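Local coordinates for 4-phosphoerythronate dehydrogenase (Lactobacillus jensenii, PDB 4PRK), which probably catalyses the NAD-dependent interconversion of pyruvate and D-lactate, as a D-lactate dehydrogenase of the D-isomer specific 2-hydroxyacid dehydrogenase family, at residues D314-A317 against L318-E322; E123-A126 against N127-G131; G217-Q220 against F221-K225; Y298-K301 against T302-R305; L258-L261 against A262-S266. All coordinates share one frame; numbering follows the deposited sequence.

Contact 1 (D314-A317 against L318-E322); sequences DTIA and LANGE
Ala317 and Glu322 meet where helix 301-319 ends in a Schellman motif. Gly321, with positive phi, is its C-prime residue. Glu322 N bonds Ala317 O at 2.7 Å, reaching it from above the carbonyl plane. Gly321 N bonds Leu318 O at 3.0 Å. The tight part lies inside the turn. Ala317 CB, buried, packs against Glu322 CB at 4.0 Å. On the last full turn, Leu318 N bonds Asp314 O at 3.1 Å. Leu318 CG rests 3.4 Å from the same Asp314 O, because it stands anti to its own carbonyl carbon (chi1 -69°).

The loose side is the exposed end of the turn: the Asn320 side chain, Gly321 and the outer part of Glu322. Even there Ile316 O has two donors. It accepts from Asn320 N at 2.9 Å and from Asn320 ND2 at 3.0 Å, from opposite faces of its plane, and ND2 comes from well above that plane. The amide runs alongside Ile316, with ND2 3.6 Å from the Ile316 CG2 methyl. The Glu322 chain bends at its second torsion and leads away from the helix.

The Asp314 carboxylate bonds His325 N and Phe326 N, tying the chain beyond the turn back to the helix. Ile316 and Ala319 touch Met1. Leu318 packs on Thr94 and Thr96 of strand 94-96, an outermost strand of the five-stranded parallel sheet.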
loop_
_atom_site.group_PDB
_atom_site.type_symbol
_atom_site.label_atom_id
_atom_site.label_comp_id
_atom_site.label_asym_id
_atom_site.label_seq_id
_atom_site.Cartn_x
_atom_site.Cartn_y
_atom_site.Cartn_z
ATOM N N ASP A 314 -8.794 27.784 -15.680
ATOM C CA ASP A 314 -9.083 27.774 -17.135
ATOM C C ASP A 314 -9.732 29.080 -17.554
ATOM O O ASP A 314 -9.494 29.541 -18.655
ATOM C CB ASP A 314 -10.027 26.635 -17.570
ATOM C CG ASP A 314 -9.303 25.308 -17.799
ATOM O OD1 ASP A 314 -8.064 25.241 -17.634
ATOM O OD2 ASP A 314 -9.990 24.317 -18.148
ATOM N N THR A 315 -10.564 29.660 -16.681
ATOM C CA THR A 315 -11.319 30.849 -17.029
ATOM C C THR A 315 -10.405 32.055 -17.188
ATOM O O THR A 315 -10.524 32.770 -18.183
ATOM C CB THR A 315 -12.442 31.083 -16.026
ATOM O OG1 THR A 315 -13.303 29.949 -16.096
ATOM C CG2 THR A 315 -13.250 32.378 -16.352
ATOM N N ILE A 316 -9.488 32.247 -16.224
ATOM C CA ILE A 316 -8.419 33.261 -16.320
ATOM C C ILE A 316 -7.539 33.071 -17.581
ATOM O O ILE A 316 -7.159 34.057 -18.248
ATOM C CB ILE A 316 -7.515 33.286 -15.040
ATOM C CG1 ILE A 316 -8.308 33.873 -13.859
ATOM C CG2 ILE A 316 -6.204 34.065 -15.270
ATOM C CD1 ILE A 316 -7.505 34.185 -12.614
ATOM N N ALA A 317 -7.210 31.814 -17.892
ATOM C CA ALA A 317 -6.305 31.526 -18.996
ATOM C C ALA A 317 -6.908 32.010 -20.324
ATOM O O ALA A 317 -6.243 32.702 -21.105
ATOM C CB ALA A 317 -5.975 30.037 -19.039
ATOM N N LEU A 318 -8.182 31.675 -20.536
ATOM C CA LEU A 318 -8.915 31.983 -21.788
ATOM C C LEU A 318 -9.178 33.484 -21.912
ATOM O O LEU A 318 -9.164 34.039 -23.002
ATOM C CB LEU A 318 -10.249 31.189 -21.850
ATOM C CG LEU A 318 -10.104 29.667 -22.021
ATOM C CD1 LEU A 318 -11.424 28.903 -21.799
ATOM C CD2 LEU A 318 -9.485 29.395 -23.397
ATOM N N ALA A 319 -9.402 34.123 -20.773
ATOM C CA ALA A 319 -9.378 35.589 -20.683
ATOM C C ALA A 319 -8.013 36.159 -21.117
ATOM O O ALA A 319 -7.971 37.196 -21.778
ATOM C CB ALA A 319 -9.771 36.071 -19.282
ATOM N N ASN A 320 -6.928 35.464 -20.791
ATOM C CA ASN A 320 -5.571 35.793 -21.310
ATOM C C ASN A 320 -5.219 35.212 -22.705
ATOM O O ASN A 320 -4.066 35.282 -23.149
ATOM C CB ASN A 320 -4.513 35.372 -20.289
ATOM C CG ASN A 320 -4.393 36.362 -19.172
ATOM O OD1 ASN A 320 -3.871 37.455 -19.370
ATOM N ND2 ASN A 320 -4.890 36.005 -17.996
ATOM N N GLY A 321 -6.202 34.641 -23.396
ATOM C CA GLY A 321 -5.929 33.967 -24.651
ATOM C C GLY A 321 -5.015 32.756 -24.516
ATOM O O GLY A 321 -4.593 32.205 -25.531
ATOM N N GLU A 322 -4.705 32.333 -23.280
ATOM C CA GLU A 322 -3.936 31.105 -23.048
ATOM C C GLU A 322 -4.839 29.846 -23.103
ATOM O O GLU A 322 -6.074 29.945 -23.219
ATOM C CB GLU A 322 -3.167 31.175 -21.714
ATOM C CG GLU A 322 -1.673 31.462 -21.848
ATOM C CD GLU A 322 -1.332 32.920 -21.636
ATOM O OE1 GLU A 322 -0.677 33.224 -20.614
ATOM O OE2 GLU A 322 -1.726 33.763 -22.476
#

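Contact 2 (E123-A126 against N127-G131); sequences EFKA and NMDKG
Lys125 CG stands opposite its backbone N (chi1 -152°), while Asp129 CG lies beside its own N, and this sends the two chains across each other at an angle. A bend at the last torsion of Lys125 (chi4 -59°) then turns the ammonium toward the carboxylate. The setting is the last turn of helix 121-129, closed by a Schellman motif. Gly131, with positive phi, is the C-prime residue. Gly131 N bonds Met128 O at 2.7 Å, and Asp132 N bonds Asn127 O.

Lys125 NZ and Asp129 OD1 form a salt bridge at 3.6 Å. This is a long bridge on an exposed carboxylate. The same NZ also bonds Ala285 O of the second subunit, so the lysine joins its own helix end to the partner chain. Its positive charge near the C-terminal end of the helix is probably favoured by the helix dipole as well. In the backbone, Asp129 N bonds Lys125 O at 2.8 Å, almost in line with the carbonyl.

Phe124 and Met128 also meet the second subunit, by packing. Met128 N bonds Phe124 O at 2.9 Å. Met128 SD packs on Phe124 CB at 4.2 Å and lies 3.3 Å from Phe124 O. Met128 packs on Tyr281 of the second subunit, and Phe124 on its Ser296. Gly131 adds backbone hydrogen bonds to that chain. The helix end is therefore part of the subunit interface. At the outer edge, Lys130 folds at its second torsion and lays CG 3.3 Å from Ala126 O.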
loop_
_atom_site.group_PDB
_atom_site.type_symbol
_atom_site.label_atom_id
_atom_site.label_comp_id
_atom_site.label_asym_id
_atom_site.label_seq_id
_atom_site.Cartn_x
_atom_site.Cartn_y
_atom_site.Cartn_z
ATOM N N GLU A 123 -27.023 -3.421 11.073
ATOM C CA GLU A 123 -27.768 -4.577 11.525
ATOM C C GLU A 123 -27.532 -4.805 13.046
ATOM O O GLU A 123 -28.485 -5.110 13.767
ATOM C CB GLU A 123 -27.431 -5.806 10.696
ATOM C CG GLU A 123 -27.767 -5.668 9.213
ATOM C CD GLU A 123 -27.240 -6.829 8.363
ATOM O OE1 GLU A 123 -26.360 -6.665 7.508
ATOM O OE2 GLU A 123 -27.668 -7.949 8.579
ATOM N N PHE A 124 -26.297 -4.638 13.537
ATOM C CA PHE A 124 -26.081 -4.701 14.981
ATOM C C PHE A 124 -26.916 -3.615 15.646
ATOM O O PHE A 124 -27.469 -3.849 16.710
ATOM C CB PHE A 124 -24.641 -4.457 15.400
ATOM C CG PHE A 124 -23.741 -5.626 15.240
ATOM C CD1 PHE A 124 -23.754 -6.650 16.182
ATOM C CD2 PHE A 124 -22.821 -5.673 14.184
ATOM C CE1 PHE A 124 -22.899 -7.714 16.055
ATOM C CE2 PHE A 124 -21.959 -6.728 14.061
ATOM C CZ PHE A 124 -21.985 -7.744 15.005
ATOM N N LYS A 125 -26.966 -2.423 15.064
ATOM C CA LYS A 125 -27.769 -1.357 15.670
ATOM C C LYS A 125 -29.260 -1.694 15.768
ATOM O O LYS A 125 -29.868 -1.505 16.843
ATOM C CB LYS A 125 -27.613 -0.012 14.959
ATOM C CG LYS A 125 -27.840 1.157 15.905
ATOM C CD LYS A 125 -28.062 2.456 15.166
ATOM C CE LYS A 125 -27.937 3.684 16.090
ATOM N NZ LYS A 125 -28.918 3.618 17.199
ATOM N N ALA A 126 -29.851 -2.142 14.668
ATOM C CA ALA A 126 -31.263 -2.520 14.653
ATOM C C ALA A 126 -31.555 -3.580 15.721
ATOM O O ALA A 126 -32.581 -3.560 16.394
ATOM C CB ALA A 126 -31.640 -3.050 13.291
ATOM N N ASN A 127 -30.603 -4.482 15.891
ATOM C CA ASN A 127 -30.669 -5.504 16.901
ATOM C C ASN A 127 -30.579 -4.925 18.343
ATOM O O ASN A 127 -31.355 -5.294 19.225
ATOM C CB ASN A 127 -29.512 -6.464 16.672
ATOM C CG ASN A 127 -29.954 -7.875 16.555
ATOM O OD1 ASN A 127 -31.004 -8.164 15.994
ATOM N ND2 ASN A 127 -29.145 -8.780 17.083
ATOM N N MET A 128 -29.661 -3.991 18.560
ATOM C CA MET A 128 -29.481 -3.387 19.860
ATOM C C MET A 128 -30.695 -2.566 20.197
ATOM O O MET A 128 -31.146 -2.573 21.336
ATOM C CB MET A 128 -28.219 -2.547 19.880
ATOM C CG MET A 128 -26.973 -3.414 19.775
ATOM S SD MET A 128 -25.560 -2.573 19.029
ATOM C CE MET A 128 -24.859 -1.708 20.448
ATOM N N ASP A 129 -31.253 -1.888 19.198
ATOM C CA ASP A 129 -32.462 -1.108 19.403
ATOM C C ASP A 129 -33.574 -1.973 20.036
ATOM O O ASP A 129 -34.351 -1.453 20.789
ATOM C CB ASP A 129 -32.923 -0.457 18.089
ATOM C CG ASP A 129 -32.011 0.718 17.648
ATOM O OD1 ASP A 129 -31.156 1.148 18.445
ATOM O OD2 ASP A 129 -32.144 1.221 16.507
ATOM N N LYS A 130 -33.622 -3.276 19.740
ATOM C CA LYS A 130 -34.569 -4.219 20.333
ATOM C C LYS A 130 -34.009 -4.937 21.547
ATOM O O LYS A 130 -34.498 -5.999 21.921
ATOM C CB LYS A 130 -34.913 -5.339 19.335
ATOM C CG LYS A 130 -35.180 -4.944 17.890
ATOM C CD LYS A 130 -36.347 -3.977 17.731
ATOM C CE LYS A 130 -37.000 -4.133 16.349
ATOM N NZ LYS A 130 -38.189 -3.248 16.176
ATOM N N GLY A 131 -32.918 -4.443 22.103
ATOM C CA GLY A 131 -32.327 -5.053 23.266
ATOM C C GLY A 131 -31.500 -6.285 23.051
ATOM O O GLY A 131 -31.141 -6.944 24.029
#

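Contact 3 (G217-Q220 against F221-K225); sequences GKKQ and FAEMK
Phe221 N bonds Gly217 O at 2.9 Å in a nearly straight bond (169°), which starts helix 218-223. Gly217 sits at the N-cap. Its own N gives a hydrogen to Gln220 OE1 at 2.8 Å, because the Gln220 chain bends back at its second torsion (chi2 71°). The other end of that amide is used too. A water accepts from Gln220 NE2 at 3.0 Å and donates to Glu223 OE1 at 2.9 Å. The two side chains lie side by side, with amide and carboxylate planes 63° apart.

The Lys219 and Glu223 chains cross at a slant. Lys219 NZ stays 4.1 Å from Glu223 OE1, too far for a salt bridge. The aliphatic part does the touching: Lys219 CG lies 3.6 Å from Glu223 OE1, and CE lies close to Glu223 CD. With an alanine in place of Glu223, the water would probably lose its acceptor, and the Lys219 chain the carboxylate it lies against. At the far end of the helix the bonds from Glu223 N and Met224 N to Gln220 O are weak.

The buried Phe221 brings CD2 within 3.2 Å of Gly217 O, and its ring meets Ala243, Leu244 and Ala247 of helix 241-250. On another flank, the partly exposed Gln220 and Glu223 touch Leu196. The helix is the crossover of a beta-alpha-beta unit between strands 201-204 and 229-232, as expected of a Rossmann-type NAD-binding domain.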
loop_
_atom_site.group_PDB
_atom_site.type_symbol
_atom_site.label_atom_id
_atom_site.label_comp_id
_atom_site.label_asym_id
_atom_site.label_seq_id
_atom_site.Cartn_x
_atom_site.Cartn_y
_atom_site.Cartn_z
ATOM N N GLY A 217 -30.139 -5.079 -13.071
ATOM C CA GLY A 217 -31.513 -5.452 -12.834
ATOM C C GLY A 217 -31.725 -6.821 -12.255
ATOM O O GLY A 217 -30.794 -7.466 -11.722
ATOM N N LYS A 218 -32.984 -7.255 -12.332
ATOM C CA LYS A 218 -33.416 -8.557 -11.791
ATOM C C LYS A 218 -32.438 -9.671 -12.144
ATOM O O LYS A 218 -31.958 -10.391 -11.280
ATOM C CB LYS A 218 -34.799 -8.903 -12.347
ATOM C CG LYS A 218 -35.363 -10.237 -11.914
ATOM C CD LYS A 218 -36.533 -10.681 -12.791
ATOM C CE LYS A 218 -36.278 -12.087 -13.356
ATOM N NZ LYS A 218 -37.353 -12.577 -14.286
ATOM N N LYS A 219 -32.123 -9.784 -13.418
ATOM C CA LYS A 219 -31.257 -10.882 -13.888
ATOM C C LYS A 219 -29.866 -10.740 -13.236
ATOM O O LYS A 219 -29.304 -11.726 -12.770
ATOM C CB LYS A 219 -31.196 -10.902 -15.429
ATOM C CG LYS A 219 -30.109 -11.769 -16.050
ATOM C CD LYS A 219 -30.260 -13.265 -15.704
ATOM C CE LYS A 219 -29.137 -14.116 -16.289
ATOM N NZ LYS A 219 -28.825 -13.681 -17.683
ATOM N N GLN A 220 -29.369 -9.505 -13.088
ATOM C CA GLN A 220 -28.021 -9.306 -12.519
ATOM C C GLN A 220 -27.950 -9.585 -10.998
ATOM O O GLN A 220 -27.022 -10.231 -10.520
ATOM C CB GLN A 220 -27.489 -7.935 -12.907
ATOM C CG GLN A 220 -27.216 -7.772 -14.397
ATOM C CD GLN A 220 -28.498 -7.712 -15.232
ATOM O OE1 GLN A 220 -29.551 -7.284 -14.760
ATOM N NE2 GLN A 220 -28.410 -8.160 -16.469
ATOM N N PHE A 221 -28.948 -9.158 -10.246
ATOM C CA PHE A 221 -29.071 -9.569 -8.836
ATOM C C PHE A 221 -29.119 -11.087 -8.687
ATOM O O PHE A 221 -28.459 -11.699 -7.799
ATOM C CB PHE A 221 -30.320 -8.930 -8.194
ATOM C CG PHE A 221 -30.183 -7.405 -7.942
ATOM C CD1 PHE A 221 -29.268 -6.904 -7.006
ATOM C CD2 PHE A 221 -30.900 -6.491 -8.698
ATOM C CE1 PHE A 221 -29.122 -5.517 -6.808
ATOM C CE2 PHE A 221 -30.754 -5.105 -8.507
ATOM C CZ PHE A 221 -29.879 -4.609 -7.556
ATOM N N ALA A 222 -29.868 -11.741 -9.565
ATOM C CA ALA A 222 -29.936 -13.186 -9.451
ATOM C C ALA A 222 -28.545 -13.801 -9.647
ATOM O O ALA A 222 -28.263 -14.829 -9.079
ATOM C CB ALA A 222 -30.915 -13.761 -10.453
ATOM N N GLU A 223 -27.691 -13.176 -10.446
ATOM C CA GLU A 223 -26.352 -13.710 -10.711
ATOM C C GLU A 223 -25.365 -13.477 -9.560
ATOM O O GLU A 223 -24.361 -14.153 -9.485
ATOM C CB GLU A 223 -25.786 -13.110 -12.003
ATOM C CG GLU A 223 -26.506 -13.585 -13.278
ATOM C CD GLU A 223 -26.157 -12.774 -14.534
ATOM O OE1 GLU A 223 -26.744 -11.676 -14.723
ATOM O OE2 GLU A 223 -25.323 -13.244 -15.360
ATOM N N MET A 224 -25.613 -12.488 -8.700
ATOM C CA MET A 224 -24.652 -12.111 -7.669
ATOM C C MET A 224 -24.669 -13.116 -6.528
ATOM O O MET A 224 -25.622 -13.896 -6.379
ATOM C CB MET A 224 -25.038 -10.774 -7.069
ATOM C CG MET A 224 -24.777 -9.593 -7.961
ATOM S SD MET A 224 -25.581 -8.159 -7.246
ATOM C CE MET A 224 -25.854 -7.217 -8.737
ATOM N N LYS A 225 -23.640 -13.096 -5.692
ATOM C CA LYS A 225 -23.644 -13.976 -4.523
ATOM C C LYS A 225 -24.709 -13.464 -3.532
ATOM O O LYS A 225 -25.011 -12.247 -3.483
ATOM C CB LYS A 225 -22.238 -14.018 -3.921
ATOM C CG LYS A 225 -21.263 -14.538 -4.940
ATOM C CD LYS A 225 -19.827 -14.221 -4.640
ATOM C CE LYS A 225 -19.353 -14.930 -3.427
ATOM N NZ LYS A 225 -17.861 -14.854 -3.513
HETATM O O HOH W 1 -26.125 -10.001 -17.010
#

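Contact 4 (Y298-K301 against T302-R305); sequences YFTK and TSVR
Thr300 is the N-cap of helix 301-319, and its OG1 accepts from Ser303 N at 3.2 Å. The hydroxyl can do this because it is turned between its own backbone N and carbonyl carbon (chi1 63°).

A second side-chain bond closes the approach to the helix. Ser303 OG donates to Tyr298 O at 2.7 Å, in the carbonyl plane and on a lone pair. Tyr298 O also accepts from Thr300 N at 2.8 Å, round an inverse gamma turn centred on Phe299. Two bonds thus grip one carbonyl just ahead of the helix.

Backbone bonds begin the helix proper. Val304 N bonds Thr300 O at 3.1 Å, and Arg305 N bonds Lys301 O at 3.0 Å. Ser303 N adds a weak bond to Thr300 O.

Several polar ends serve the second subunit. Thr300 OG1 and Thr302 OG1 bond the carboxylate of Glu143 of that subunit, and Tyr298 OH bonds its Asn135. The cap is therefore part of a subunit interface.

Apolar contacts fill the rest. Val304 CG2 meets the edge of the Phe299 ring, 4.0 Å from CD1, and the two side chains point the same way. Both also touch Ser11 of helix 10-23. Ser303 CB lies at the edge of the Tyr298 ring, 4.3 Å from CD2. Over the centre of that ring, Phe299 CB sits 3.7 Å above the plane.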
loop_
_atom_site.group_PDB
_atom_site.type_symbol
_atom_site.label_atom_id
_atom_site.label_comp_id
_atom_site.label_asym_id
_atom_site.label_seq_id
_atom_site.Cartn_x
_atom_site.Cartn_y
_atom_site.Cartn_z
ATOM N N TYR A 298 -19.046 13.217 -3.424
ATOM C CA TYR A 298 -18.104 14.267 -3.826
ATOM C C TYR A 298 -17.781 15.274 -2.713
ATOM O O TYR A 298 -16.846 16.050 -2.866
ATOM C CB TYR A 298 -18.678 15.071 -5.024
ATOM C CG TYR A 298 -19.685 16.096 -4.500
ATOM C CD1 TYR A 298 -21.006 15.751 -4.236
ATOM C CD2 TYR A 298 -19.285 17.388 -4.195
ATOM C CE1 TYR A 298 -21.890 16.670 -3.710
ATOM C CE2 TYR A 298 -20.160 18.307 -3.647
ATOM C CZ TYR A 298 -21.449 17.949 -3.398
ATOM O OH TYR A 298 -22.290 18.886 -2.827
ATOM N N PHE A 299 -18.528 15.302 -1.614
ATOM C CA PHE A 299 -18.602 16.528 -0.814
ATOM C C PHE A 299 -17.483 16.556 0.239
ATOM O O PHE A 299 -17.734 16.260 1.453
ATOM C CB PHE A 299 -20.014 16.611 -0.189
ATOM C CG PHE A 299 -20.305 17.890 0.553
ATOM C CD1 PHE A 299 -19.920 19.124 0.044
ATOM C CD2 PHE A 299 -21.035 17.861 1.726
ATOM C CE1 PHE A 299 -20.192 20.284 0.743
ATOM C CE2 PHE A 299 -21.329 19.023 2.412
ATOM C CZ PHE A 299 -20.914 20.236 1.903
ATOM N N THR A 300 -16.254 16.820 -0.229
ATOM C CA THR A 300 -15.095 17.106 0.639
ATOM C C THR A 300 -14.577 18.512 0.349
ATOM O O THR A 300 -14.973 19.139 -0.627
ATOM C CB THR A 300 -13.935 16.154 0.355
ATOM O OG1 THR A 300 -13.488 16.350 -0.998
ATOM C CG2 THR A 300 -14.425 14.718 0.500
ATOM N N LYS A 301 -13.698 18.997 1.217
ATOM C CA LYS A 301 -13.074 20.303 1.061
ATOM C C LYS A 301 -12.273 20.353 -0.229
ATOM O O LYS A 301 -12.267 21.331 -0.915
ATOM C CB LYS A 301 -12.081 20.544 2.180
ATOM C CG LYS A 301 -12.664 20.532 3.584
ATOM C CD LYS A 301 -13.083 21.917 4.024
ATOM C CE LYS A 301 -13.219 21.991 5.536
ATOM N NZ LYS A 301 -13.543 23.410 5.886
ATOM N N THR A 302 -11.562 19.275 -0.538
ATOM C CA THR A 302 -10.846 19.228 -1.775
ATOM C C THR A 302 -11.805 19.412 -2.955
ATOM O O THR A 302 -11.468 20.091 -3.903
ATOM C CB THR A 302 -10.093 17.896 -1.914
ATOM O OG1 THR A 302 -9.357 17.639 -0.708
ATOM C CG2 THR A 302 -9.135 17.928 -3.206
ATOM N N SER A 303 -12.982 18.793 -2.948
ATOM C CA SER A 303 -13.762 18.834 -4.177
ATOM C C SER A 303 -14.221 20.243 -4.369
ATOM O O SER A 303 -14.144 20.805 -5.473
ATOM C CB SER A 303 -14.997 17.896 -4.189
ATOM O OG SER A 303 -14.645 16.523 -4.313
ATOM N N VAL A 304 -14.775 20.787 -3.290
ATOM C CA VAL A 304 -15.424 22.083 -3.373
ATOM C C VAL A 304 -14.368 23.123 -3.812
ATOM O O VAL A 304 -14.616 23.921 -4.696
ATOM C CB VAL A 304 -16.094 22.438 -2.046
ATOM C CG1 VAL A 304 -16.536 23.914 -2.002
ATOM C CG2 VAL A 304 -17.271 21.520 -1.837
ATOM N N ARG A 305 -13.171 23.038 -3.264
ATOM C CA ARG A 305 -12.117 23.914 -3.692
ATOM C C ARG A 305 -11.728 23.720 -5.175
ATOM O O ARG A 305 -11.553 24.693 -5.893
ATOM C CB ARG A 305 -10.898 23.703 -2.839
ATOM C CG ARG A 305 -9.777 24.596 -3.280
ATOM C CD ARG A 305 -8.451 24.036 -2.903
ATOM N NE ARG A 305 -8.077 22.942 -3.778
ATOM C CZ ARG A 305 -6.959 22.245 -3.624
ATOM N NH1 ARG A 305 -6.663 21.246 -4.445
ATOM N NH2 ARG A 305 -6.136 22.544 -2.630
#

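Contact 5 (L258-L261 against A262-S266); sequences LDTL and AHESS
Glu264 CB lies 3.1 Å from Leu261 O, and the side chain turns back from there over the segment 258-261. CG sits between its own backbone N and carbonyl carbon (chi1 64°), which keeps it 3.3 Å from Leu261 O. Beyond CG the chain is extended. CD comes within 3.3 Å of Thr260 OG1.

Leu261 to Glu264 is a type II beta turn, which brings Glu264 back beside Leu261. It is closed by Glu264 N to Leu261 O at 3.1 Å, with His263 at positive phi. The turn follows strand 255-258 of the seven-stranded parallel sheet in the NAD-binding domain.

At the tip, OE2 takes two hydrogen bonds. Leu261 N meets Glu264 OE2 at 2.7 Å, nearly along the C-O direction. Thr260 OG1 donates to OE2 at 2.5 Å from above the carboxylate plane, and has a weak bond with Gly236 N as well. Glu264 OE1 is farther from Thr260 OG1, at 3.6 Å. With an alanine in place of Glu264, Thr260 OG1 and Leu261 N would probably lose their shared acceptor, and a gap would be likely to open beside His295, which Glu264 touches. Leu261 leads the other way and packs on Tyr281 and Leu284 of helix 279-285.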
loop_
_atom_site.group_PDB
_atom_site.type_symbol
_atom_site.label_atom_id
_atom_site.label_comp_id
_atom_site.label_asym_id
_atom_site.label_seq_id
_atom_site.Cartn_x
_atom_site.Cartn_y
_atom_site.Cartn_z
ATOM N N LEU A 258 -25.963 3.284 -1.431
ATOM C CA LEU A 258 -26.350 4.073 -2.588
ATOM C C LEU A 258 -26.088 5.500 -2.271
ATOM O O LEU A 258 -26.590 5.986 -1.273
ATOM C CB LEU A 258 -27.832 3.884 -2.910
ATOM C CG LEU A 258 -28.320 2.413 -2.880
ATOM C CD1 LEU A 258 -29.818 2.340 -2.884
ATOM C CD2 LEU A 258 -27.799 1.613 -4.041
ATOM N N ASP A 259 -25.319 6.186 -3.104
ATOM C CA ASP A 259 -25.181 7.656 -2.950
ATOM C C ASP A 259 -26.071 8.360 -3.964
ATOM O O ASP A 259 -26.097 9.583 -4.027
ATOM C CB ASP A 259 -23.746 8.074 -3.210
ATOM C CG ASP A 259 -23.483 9.519 -2.832
ATOM O OD1 ASP A 259 -23.824 9.893 -1.675
ATOM O OD2 ASP A 259 -22.929 10.275 -3.689
ATOM N N THR A 260 -26.768 7.567 -4.777
ATOM C CA THR A 260 -27.554 8.061 -5.883
ATOM C C THR A 260 -28.620 7.021 -6.170
ATOM O O THR A 260 -28.363 5.853 -5.933
ATOM C CB THR A 260 -26.716 8.224 -7.129
ATOM O OG1 THR A 260 -27.541 8.714 -8.180
ATOM C CG2 THR A 260 -26.069 6.867 -7.564
ATOM N N LEU A 261 -29.804 7.466 -6.621
ATOM C CA LEU A 261 -31.006 6.630 -6.817
ATOM C C LEU A 261 -31.774 7.174 -8.004
ATOM O O LEU A 261 -31.825 8.361 -8.184
ATOM C CB LEU A 261 -31.981 6.739 -5.611
ATOM C CG LEU A 261 -31.773 5.900 -4.353
ATOM C CD1 LEU A 261 -32.725 6.316 -3.254
ATOM C CD2 LEU A 261 -31.883 4.416 -4.643
ATOM N N ALA A 262 -32.378 6.310 -8.782
ATOM C CA ALA A 262 -33.295 6.727 -9.848
ATOM C C ALA A 262 -34.377 7.654 -9.288
ATOM O O ALA A 262 -34.911 7.404 -8.203
ATOM C CB ALA A 262 -33.940 5.507 -10.497
ATOM N N HIS A 263 -34.652 8.738 -10.004
ATOM C CA HIS A 263 -35.654 9.738 -9.587
ATOM C C HIS A 263 -35.244 10.590 -8.416
ATOM O O HIS A 263 -36.096 11.286 -7.820
ATOM C CB HIS A 263 -37.010 9.066 -9.281
ATOM C CG HIS A 263 -37.531 8.276 -10.431
ATOM N ND1 HIS A 263 -37.783 6.924 -10.358
ATOM C CD2 HIS A 263 -37.784 8.640 -11.711
ATOM C CE1 HIS A 263 -38.204 6.498 -11.534
ATOM N NE2 HIS A 263 -38.202 7.517 -12.372
ATOM N N GLU A 264 -33.952 10.562 -8.070
ATOM C CA GLU A 264 -33.490 11.327 -6.892
ATOM C C GLU A 264 -33.733 12.806 -7.058
ATOM O O GLU A 264 -33.724 13.577 -6.101
ATOM C CB GLU A 264 -31.995 11.091 -6.631
ATOM C CG GLU A 264 -31.102 11.583 -7.726
ATOM C CD GLU A 264 -29.641 11.215 -7.502
ATOM O OE1 GLU A 264 -28.791 12.104 -7.737
ATOM O OE2 GLU A 264 -29.346 10.073 -7.059
ATOM N N SER A 265 -33.875 13.221 -8.297
ATOM C CA SER A 265 -34.015 14.645 -8.593
ATOM C C SER A 265 -35.216 15.298 -7.912
ATOM O O SER A 265 -35.238 16.491 -7.672
ATOM C CB SER A 265 -34.109 14.850 -10.099
ATOM O OG SER A 265 -32.807 14.696 -10.671
ATOM N N SER A 266 -36.228 14.514 -7.623
ATOM C CA SER A 266 -37.373 15.050 -6.940
ATOM C C SER A 266 -37.044 15.543 -5.528
ATOM O O SER A 266 -37.622 16.501 -5.071
ATOM C CB SER A 266 -38.530 14.066 -6.958
ATOM O OG SER A 266 -38.484 13.222 -5.844
#

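Overall arrangement
Along the chain the order is contact 2, contact 3, contact 5, contact 4, contact 1, and no two touch. Contacts 2, 3 and 5 belong to the NAD-binding part of the chain. Of these three, contacts 3 and 5 are closest, with centres 21 Å apart. Contact 5 follows a strand of the seven-stranded sheet, and its nearest atoms are about 5 Å from contact 4. Contact 4 starts helix 301-319 and contact 1 ends it, with centres 24 Å apart. That helix leads to the five-stranded sheet, consistent with a link between two domains. Through contacts 2 and 4, the end of helix 121-129 and the start of helix 301-319 both meet the second subunit.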